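Local coordinates for Ras-associated and pleckstrin homology domains-containing protein 1 (Homo sapiens, PDB 4GN1), which mediates localized membrane signals, is implicated in regulating lamellipodial dynamics and targets EVL and VASP to the leading edge, at residues Val50-Phe62 with Asn184-Lys196. Sequence-based numbering, arbitrary orientation.
Sequences VETVSELQMERIF and NVYYGQDYRNKYK. With MLI (malonate ion), chain E.
Arg60 lies across the Tyr186 ring, its CD over one face at 4.0 Å from the ring centroid in a CH-pi contact. With CG between the backbone N and the carbonyl carbon (chi1 66°) and the chain extended to NE, the guanidinium is carried past the ring, its plane turned 79° from that of the phenol. Asn184 ND2 lies over one guanidinium face near the rim, donor above donor without a hydrogen bond. In the guanidinium plane, Arg60 NH2 gives malonate O7 a nearly straight bond of 3.0 Å. Malonate O8 is gripped by Tyr186 OH at 2.6 Å and by Asn184 ND2; Lys206 and Asn74 also bind the ion, which probably came from the crystallisation liquor. Arg60 NH1 forms a salt bridge with Glu66, and NE a weakly angled one with Glu51 OE1.

The joint couples two domains: strand 58-61 of the Ras-associating domain pairs antiparallel with strand 184-188 of the PH domain. Glu59 and Tyr187 are the hydrogen-bonded pair, each N meeting the other's O at 2.8 Å. Within the hairpin of strands 50-53 and 58-61, a G1 beta bulge sets Gln57 and Met58 both opposite Val53. Met58 SD approaches Tyr186 obliquely, a Met-aromatic contact, and the bend at chi3 (84°) swings CE to Tyr191 OH (3.2 Å). Beyond the strands, Tyr191 OH donates to Leu56 O at 2.7 Å. Gln57 O accepts Gln189 N, while Gln57 NE2 returns a 2.6 Å bond to Gln189 O.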
loop_
_atom_site.group_PDB
_atom_site.type_symbol
_atom_site.label_atom_id
_atom_site.label_comp_id
_atom_site.label_asym_id
_atom_site.label_seq_id
_atom_site.Cartn_x
_atom_site.Cartn_y
_atom_site.Cartn_z
ATOM N N VAL A 50 5.591 -8.575 4.233
ATOM C CA VAL A 50 4.518 -8.546 3.272
ATOM C C VAL A 50 3.502 -9.603 3.695
ATOM O O VAL A 50 3.893 -10.721 4.070
ATOM C CB VAL A 50 5.097 -8.898 1.885
ATOM C CG1 VAL A 50 4.005 -8.965 0.830
ATOM C CG2 VAL A 50 6.209 -7.924 1.493
ATOM N N GLU A 51 2.209 -9.262 3.655
ATOM C CA GLU A 51 1.155 -10.279 3.861
ATOM C C GLU A 51 0.432 -10.551 2.557
ATOM O O GLU A 51 0.231 -9.623 1.764
ATOM C CB GLU A 51 0.163 -9.898 4.989
ATOM C CG GLU A 51 -0.816 -8.763 4.689
ATOM C CD GLU A 51 -1.753 -8.439 5.847
ATOM O OE1 GLU A 51 -2.235 -7.300 5.916
ATOM O OE2 GLU A 51 -2.013 -9.296 6.707
ATOM N N THR A 52 0.095 -11.815 2.305
ATOM C CA THR A 52 -0.825 -12.110 1.228
ATOM C C THR A 52 -2.202 -12.336 1.844
ATOM O O THR A 52 -2.296 -12.853 2.969
ATOM C CB THR A 52 -0.431 -13.354 0.380
ATOM O OG1 THR A 52 -0.568 -14.551 1.169
ATOM C CG2 THR A 52 0.986 -13.226 -0.227
ATOM N N VAL A 53 -3.254 -11.907 1.143
ATOM C CA VAL A 53 -4.614 -12.310 1.486
ATOM C C VAL A 53 -4.989 -13.373 0.479
ATOM O O VAL A 53 -5.207 -13.101 -0.702
ATOM C CB VAL A 53 -5.613 -11.142 1.516
ATOM C CG1 VAL A 53 -6.990 -11.650 1.901
ATOM C CG2 VAL A 53 -5.166 -10.097 2.536
ATOM N N SER A 54 -5.001 -14.610 0.964
ATOM C CA SER A 54 -4.989 -15.788 0.114
ATOM C C SER A 54 -6.282 -16.010 -0.673
ATOM O O SER A 54 -6.229 -16.397 -1.831
ATOM C CB SER A 54 -4.673 -17.016 0.955
ATOM O OG SER A 54 -4.256 -18.060 0.108
ATOM N N GLU A 55 -7.429 -15.773 -0.038
ATOM C CA GLU A 55 -8.739 -15.845 -0.678
ATOM C C GLU A 55 -8.931 -14.885 -1.843
ATOM O O GLU A 55 -9.834 -15.075 -2.678
ATOM C CB GLU A 55 -9.814 -15.537 0.356
ATOM C CG GLU A 55 -10.451 -16.775 0.954
ATOM C CD GLU A 55 -11.213 -17.563 -0.098
ATOM O OE1 GLU A 55 -12.273 -17.090 -0.568
ATOM O OE2 GLU A 55 -10.742 -18.652 -0.469
ATOM N N LEU A 56 -8.098 -13.848 -1.889
ATOM C CA LEU A 56 -8.321 -12.712 -2.756
ATOM C C LEU A 56 -7.117 -12.421 -3.626
ATOM O O LEU A 56 -7.119 -11.441 -4.380
ATOM C CB LEU A 56 -8.623 -11.490 -1.907
ATOM C CG LEU A 56 -9.960 -11.469 -1.154
ATOM C CD1 LEU A 56 -10.045 -10.268 -0.211
ATOM C CD2 LEU A 56 -11.158 -11.521 -2.112
ATOM N N GLN A 57 -6.085 -13.256 -3.499
ATOM C CA GLN A 57 -4.910 -13.204 -4.363
ATOM C C GLN A 57 -4.318 -11.782 -4.480
ATOM O O GLN A 57 -4.115 -11.249 -5.567
ATOM C CB GLN A 57 -5.237 -13.823 -5.734
ATOM C CG GLN A 57 -4.070 -14.509 -6.429
ATOM C CD GLN A 57 -4.460 -15.121 -7.774
ATOM O OE1 GLN A 57 -5.113 -16.163 -7.826
ATOM N NE2 GLN A 57 -4.059 -14.473 -8.867
ATOM N N MET A 58 -4.033 -11.174 -3.341
ATOM C CA MET A 58 -3.433 -9.853 -3.334
ATOM C C MET A 58 -2.434 -9.741 -2.176
ATOM O O MET A 58 -2.311 -10.655 -1.357
ATOM C CB MET A 58 -4.541 -8.784 -3.243
ATOM C CG MET A 58 -5.368 -8.909 -1.976
ATOM S SD MET A 58 -6.703 -7.717 -1.810
ATOM C CE MET A 58 -7.975 -8.525 -2.773
ATOM N N GLU A 59 -1.719 -8.628 -2.079
ATOM C CA GLU A 59 -0.722 -8.538 -1.024
ATOM C C GLU A 59 -0.419 -7.101 -0.661
ATOM O O GLU A 59 -0.576 -6.215 -1.494
ATOM C CB GLU A 59 0.565 -9.231 -1.467
ATOM C CG GLU A 59 1.268 -8.496 -2.590
ATOM C CD GLU A 59 2.646 -9.045 -2.914
ATOM O OE1 GLU A 59 2.856 -10.289 -2.776
ATOM O OE2 GLU A 59 3.501 -8.206 -3.335
ATOM N N ARG A 60 0.015 -6.855 0.574
ATOM C CA ARG A 60 0.499 -5.527 0.910
ATOM C C ARG A 60 1.744 -5.581 1.759
ATOM O O ARG A 60 1.970 -6.542 2.517
ATOM C CB ARG A 60 -0.590 -4.680 1.592
ATOM C CG ARG A 60 -1.071 -5.133 2.968
ATOM C CD ARG A 60 -2.055 -4.112 3.598
ATOM N NE ARG A 60 -2.243 -4.355 5.030
ATOM C CZ ARG A 60 -1.711 -3.597 6.002
ATOM N NH1 ARG A 60 -0.972 -2.524 5.718
ATOM N NH2 ARG A 60 -1.919 -3.908 7.277
ATOM N N ILE A 61 2.562 -4.551 1.614
ATOM C CA ILE A 61 3.675 -4.338 2.507
ATOM C C ILE A 61 3.129 -3.587 3.715
ATOM O O ILE A 61 2.561 -2.515 3.571
ATOM C CB ILE A 61 4.773 -3.516 1.824
ATOM C CG1 ILE A 61 5.223 -4.201 0.540
ATOM C CG2 ILE A 61 5.951 -3.251 2.774
ATOM C CD1 ILE A 61 5.685 -3.238 -0.535
ATOM N N PHE A 62 3.254 -4.182 4.898
ATOM C CA PHE A 62 2.857 -3.526 6.142
ATOM C C PHE A 62 3.643 -2.253 6.276
ATOM O O PHE A 62 4.794 -2.211 5.842
ATOM C CB PHE A 62 3.236 -4.386 7.341
ATOM C CG PHE A 62 2.384 -5.593 7.519
ATOM C CD1 PHE A 62 1.058 -5.471 7.881
ATOM C CD2 PHE A 62 2.912 -6.852 7.338
ATOM C CE1 PHE A 62 0.269 -6.584 8.062
ATOM C CE2 PHE A 62 2.127 -7.976 7.529
ATOM C CZ PHE A 62 0.808 -7.839 7.899
ATOM N N ASN A 184 -7.177 -0.656 3.988
ATOM C CA ASN A 184 -5.809 -0.821 3.584
ATOM C C ASN A 184 -5.772 -0.892 2.063
ATOM O O ASN A 184 -6.805 -1.083 1.424
ATOM C CB ASN A 184 -5.245 -2.099 4.202
ATOM C CG ASN A 184 -5.120 -2.010 5.703
ATOM O OD1 ASN A 184 -4.981 -0.917 6.263
ATOM N ND2 ASN A 184 -5.150 -3.156 6.370
ATOM N N VAL A 185 -4.591 -0.724 1.488
ATOM C CA VAL A 185 -4.434 -0.772 0.060
ATOM C C VAL A 185 -3.478 -1.916 -0.230
ATOM O O VAL A 185 -2.531 -2.135 0.514
ATOM C CB VAL A 185 -4.008 0.610 -0.553
ATOM C CG1 VAL A 185 -2.688 1.141 0.002
ATOM C CG2 VAL A 185 -3.908 0.515 -2.060
ATOM N N TYR A 186 -3.755 -2.660 -1.291
ATOM C CA TYR A 186 -3.004 -3.876 -1.617
ATOM C C TYR A 186 -2.648 -3.809 -3.084
ATOM O O TYR A 186 -3.247 -3.026 -3.826
ATOM C CB TYR A 186 -3.871 -5.118 -1.373
ATOM C CG TYR A 186 -4.510 -5.167 0.007
ATOM C CD1 TYR A 186 -5.520 -4.275 0.357
ATOM C CD2 TYR A 186 -4.098 -6.108 0.966
ATOM C CE1 TYR A 186 -6.087 -4.301 1.604
ATOM C CE2 TYR A 186 -4.664 -6.138 2.234
ATOM C CZ TYR A 186 -5.664 -5.231 2.541
ATOM O OH TYR A 186 -6.273 -5.229 3.789
ATOM N N TYR A 187 -1.678 -4.623 -3.494
ATOM C CA TYR A 187 -1.465 -4.952 -4.908
ATOM C C TYR A 187 -2.135 -6.268 -5.225
ATOM O O TYR A 187 -1.995 -7.234 -4.476
ATOM C CB TYR A 187 0.010 -5.108 -5.223
ATOM C CG TYR A 187 0.846 -3.873 -5.006
ATOM C CD1 TYR A 187 0.804 -2.803 -5.910
ATOM C CD2 TYR A 187 1.709 -3.775 -3.904
ATOM C CE1 TYR A 187 1.587 -1.679 -5.720
ATOM C CE2 TYR A 187 2.501 -2.644 -3.709
ATOM C CZ TYR A 187 2.426 -1.602 -4.615
ATOM O OH TYR A 187 3.196 -0.475 -4.422
ATOM N N GLY A 188 -2.859 -6.312 -6.339
ATOM C CA GLY A 188 -3.426 -7.560 -6.845
ATOM C C GLY A 188 -2.383 -8.305 -7.652
ATOM O O GLY A 188 -1.542 -7.686 -8.309
ATOM N N GLN A 189 -2.440 -9.637 -7.589
ATOM C CA GLN A 189 -1.476 -10.499 -8.281
ATOM C C GLN A 189 -2.137 -11.223 -9.417
ATOM O O GLN A 189 -3.025 -12.063 -9.185
ATOM C CB GLN A 189 -0.853 -11.527 -7.319
ATOM C CG GLN A 189 0.014 -10.907 -6.233
ATOM C CD GLN A 189 0.813 -9.730 -6.780
ATOM O OE1 GLN A 189 1.562 -9.859 -7.771
ATOM N NE2 GLN A 189 0.637 -8.562 -6.157
ATOM N N ASP A 190 -1.715 -10.898 -10.640
ATOM C CA ASP A 190 -2.177 -11.606 -11.825
ATOM C C ASP A 190 -3.694 -11.439 -12.034
ATOM O O ASP A 190 -4.420 -12.384 -12.344
ATOM C CB ASP A 190 -1.777 -13.086 -11.750
ATOM C CG ASP A 190 -2.042 -13.826 -13.052
ATOM O OD1 ASP A 190 -2.528 -14.976 -12.985
ATOM O OD2 ASP A 190 -1.801 -13.246 -14.143
ATOM N N TYR A 191 -4.163 -10.212 -11.867
ATOM C CA TYR A 191 -5.582 -9.907 -12.003
ATOM C C TYR A 191 -6.032 -9.964 -13.466
ATOM O O TYR A 191 -7.224 -10.147 -13.761
ATOM C CB TYR A 191 -5.904 -8.566 -11.315
ATOM C CG TYR A 191 -6.160 -8.705 -9.823
ATOM C CD1 TYR A 191 -5.836 -9.883 -9.151
ATOM C CD2 TYR A 191 -6.728 -7.656 -9.084
ATOM C CE1 TYR A 191 -6.091 -10.022 -7.799
ATOM C CE2 TYR A 191 -6.969 -7.773 -7.732
ATOM C CZ TYR A 191 -6.656 -8.955 -7.087
ATOM O OH TYR A 191 -6.895 -9.104 -5.738
ATOM N N ARG A 192 -5.060 -9.800 -14.364
ATOM C CA ARG A 192 -5.221 -10.076 -15.786
ATOM C C ARG A 192 -6.056 -11.320 -16.011
ATOM O O ARG A 192 -7.063 -11.290 -16.708
ATOM C CB ARG A 192 -3.847 -10.303 -16.408
ATOM C CG ARG A 192 -3.343 -9.150 -17.252
ATOM C CD ARG A 192 -4.239 -8.974 -18.455
ATOM N NE ARG A 192 -3.443 -8.755 -19.655
ATOM C CZ ARG A 192 -3.937 -8.512 -20.864
ATOM N NH1 ARG A 192 -5.250 -8.445 -21.075
ATOM N NH2 ARG A 192 -3.100 -8.340 -21.869
ATOM N N ASN A 193 -5.616 -12.411 -15.395
ATOM C CA ASN A 193 -6.279 -13.699 -15.473
ATOM C C ASN A 193 -7.472 -13.888 -14.510
ATOM O O ASN A 193 -8.575 -14.217 -14.948
ATOM C CB ASN A 193 -5.249 -14.799 -15.260
ATOM C CG ASN A 193 -4.226 -14.866 -16.370
ATOM O OD1 ASN A 193 -4.562 -14.842 -17.550
ATOM N ND2 ASN A 193 -2.963 -14.975 -15.995
ATOM N N LYS A 194 -7.245 -13.678 -13.214
ATOM C CA LYS A 194 -8.252 -13.946 -12.182
ATOM C C LYS A 194 -9.514 -13.073 -12.273
ATOM O O LYS A 194 -10.609 -13.559 -11.989
ATOM C CB LYS A 194 -7.633 -13.903 -10.759
ATOM C CG LYS A 194 -8.646 -14.009 -9.617
ATOM C CD LYS A 194 -8.040 -14.485 -8.308
ATOM C CE LYS A 194 -9.103 -15.130 -7.420
ATOM N NZ LYS A 194 -9.912 -16.178 -8.120
ATOM N N TYR A 195 -9.375 -11.812 -12.677
ATOM C CA TYR A 195 -10.529 -10.916 -12.792
ATOM C C TYR A 195 -10.718 -10.312 -14.176
ATOM O O TYR A 195 -11.538 -9.409 -14.371
ATOM C CB TYR A 195 -10.476 -9.815 -11.718
ATOM C CG TYR A 195 -10.726 -10.329 -10.314
ATOM C CD1 TYR A 195 -11.976 -10.848 -9.952
ATOM C CD2 TYR A 195 -9.711 -10.320 -9.349
ATOM C CE1 TYR A 195 -12.210 -11.332 -8.671
ATOM C CE2 TYR A 195 -9.932 -10.806 -8.056
ATOM C CZ TYR A 195 -11.184 -11.306 -7.721
ATOM O OH TYR A 195 -11.428 -11.793 -6.456
ATOM N N LYS A 196 -9.955 -10.812 -15.140
ATOM C CA LYS A 196 -9.983 -10.324 -16.538
ATOM C C LYS A 196 -9.720 -8.815 -16.630
ATOM O O LYS A 196 -10.306 -8.109 -17.446
ATOM C CB LYS A 196 -11.271 -10.762 -17.268
ATOM C CG LYS A 196 -11.510 -12.271 -17.267
ATOM C CD LYS A 196 -10.200 -13.047 -17.404
ATOM C CE LYS A 196 -10.389 -14.513 -17.781
ATOM N NZ LYS A 196 -9.141 -15.286 -17.508
HETATM C C1 MLI E . -5.070 -7.940 7.445
HETATM C C2 MLI E . -4.352 -6.955 8.370
HETATM C C3 MLI E . -5.459 -7.266 6.127
HETATM O O6 MLI E . -4.891 -6.669 9.451
HETATM O O7 MLI E . -3.250 -6.440 8.043
HETATM O O8 MLI E . -5.131 -6.084 5.939
HETATM O O9 MLI E . -6.090 -7.906 5.249
#